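Local coordinates for ribosomal protein S2-related protein (Deinococcus radiodurans, PDB 2JH3) that probably acts as a sirohydrochlorin ferrochelatase-like enzyme, with a chelatase-type fold and a domain that binds a [4Fe-4S] cluster, at residues D124-Q129 and G245-H250. Sequence-based numbering, arbitrary orientation.
Sequences DAIAAQ and GPVGEH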
# COMPACT_ATOMS: atom_id res chain seq x y z
N ASP A 124 31.45 32.14 -5.71
CA ASP A 124 31.99 31.56 -6.95
C ASP A 124 31.04 30.66 -7.67
O ASP A 124 30.99 30.65 -8.93
CB ASP A 124 33.21 30.67 -6.62
CG ASP A 124 34.29 31.42 -5.91
OD1 ASP A 124 34.82 32.39 -6.50
OD2 ASP A 124 34.62 31.08 -4.75
N ALA A 125 30.32 29.83 -6.90
CA ALA A 125 29.31 28.94 -7.48
C ALA A 125 28.14 29.75 -8.09
O ALA A 125 27.65 29.44 -9.14
CB ALA A 125 28.81 27.92 -6.42
N ILE A 126 27.71 30.79 -7.39
CA ILE A 126 26.68 31.71 -7.87
C ILE A 126 27.12 32.41 -9.18
O ILE A 126 26.43 32.30 -10.18
CB ILE A 126 26.39 32.80 -6.82
CG1 ILE A 126 25.66 32.22 -5.61
CG2 ILE A 126 25.61 34.01 -7.49
CD1 ILE A 126 25.65 33.14 -4.36
N ALA A 127 28.28 33.08 -9.16
CA ALA A 127 28.91 33.63 -10.40
C ALA A 127 29.02 32.63 -11.53
O ALA A 127 28.70 32.93 -12.71
CB ALA A 127 30.25 34.29 -10.10
N ALA A 128 29.38 31.41 -11.22
CA ALA A 128 29.54 30.46 -12.31
C ALA A 128 28.23 30.11 -12.96
O ALA A 128 28.14 30.05 -14.19
CB ALA A 128 30.21 29.23 -11.82
N GLN A 129 27.22 29.85 -12.15
CA GLN A 129 25.87 29.61 -12.63
C GLN A 129 25.38 30.84 -13.44
O GLN A 129 24.75 30.69 -14.49
CB GLN A 129 24.96 29.30 -11.44
CG GLN A 129 23.52 29.02 -11.69
CD GLN A 129 23.28 27.96 -12.74
OE1 GLN A 129 22.88 26.87 -12.43
NE2 GLN A 129 23.50 28.31 -14.00
N GLY A 245 18.88 28.02 -13.38
CA GLY A 245 18.43 27.02 -12.44
C GLY A 245 19.09 27.30 -11.11
O GLY A 245 19.98 28.13 -11.03
N PRO A 246 18.66 26.58 -10.08
CA PRO A 246 19.10 26.68 -8.70
C PRO A 246 20.54 26.40 -8.61
O PRO A 246 21.02 25.49 -9.29
CB PRO A 246 18.31 25.59 -8.00
CG PRO A 246 17.18 25.41 -8.76
CD PRO A 246 17.60 25.57 -10.20
N VAL A 247 21.24 27.17 -7.80
CA VAL A 247 22.68 27.10 -7.75
C VAL A 247 23.11 25.73 -7.22
O VAL A 247 24.17 25.21 -7.61
CB VAL A 247 23.28 28.21 -6.88
CG1 VAL A 247 22.89 28.10 -5.40
CG2 VAL A 247 24.78 28.19 -6.98
N GLY A 248 22.25 25.14 -6.38
CA GLY A 248 22.51 23.85 -5.75
C GLY A 248 22.75 22.77 -6.77
O GLY A 248 23.30 21.75 -6.43
N GLU A 249 22.34 22.98 -8.02
CA GLU A 249 22.48 21.95 -9.02
C GLU A 249 23.76 22.16 -9.88
O GLU A 249 24.06 21.36 -10.75
CB GLU A 249 21.22 21.89 -9.90
CG GLU A 249 19.83 22.12 -9.17
CD GLU A 249 19.26 20.90 -8.42
OE1 GLU A 249 20.07 20.16 -7.80
OE2 GLU A 249 18.01 20.69 -8.43
N HIS A 250 24.54 23.19 -9.58
CA HIS A 250 25.72 23.48 -10.35
C HIS A 250 26.97 22.63 -9.91
O HIS A 250 27.24 22.49 -8.75
CB HIS A 250 26.02 24.98 -10.24
CG HIS A 250 26.94 25.49 -11.31
ND1 HIS A 250 28.30 25.62 -11.14
CD2 HIS A 250 26.68 25.91 -12.57
CE1 HIS A 250 28.85 26.06 -12.26
NE2 HIS A 250 27.88 26.24 -13.15
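Residues 124-129 of helix 122-133 rest on the loop 245-250 mainly by van der Waals contact, a worked example of a helix docked on a loop around one doubly bonded ring. Near the start of the segment, Ala125 offers both its methyl and its carbonyl to Val247, whose CG2 lies 4.1 Å from Ala125 CB and 3.8 Å from Ala125 O. Val247 CG2 stands anti to its backbone N (CG1 takes the crowded position, chi1 64°), and CG2 of Val247 also lies 4.3 Å from Ile126 CG1. Farther along, Ala128 sets CB obliquely against the His250 imidazole, 3.5 Å from CE1. Gln129 contributes most: its backbone N lies 3.8 Å above the ring plane, toward the rim, while its CA is 3.8 Å from His250 CD2. Its side chain leaves anti to the backbone N and bends at chi2 (51°), so the amide crosses the imidazole obliquely, the planes 68° apart. Gln129 OE1 ends 3.5 Å from Gly245 O, two acceptors that touch without bonding. His250 is held at both nitrogens, ND1 capping Ala252 N just before helix 253-262 and NE2 bonded to Asp132 of the same helix as Gln129, whose carboxylate probably favours a proton on NE2. An alanine here would remove both bonds and the ring packed on Ala128 and Gln129, and would probably loosen the link between helix 122-133 and the loop entering helix 253-262. The contact thus joins the CbiX family regions: helix 122-133, with Ile126 directed onto strand 144-149 and Leu164 of helix 155-167, meets the loop that leaves edge strand 241-243 of the parallel sheet.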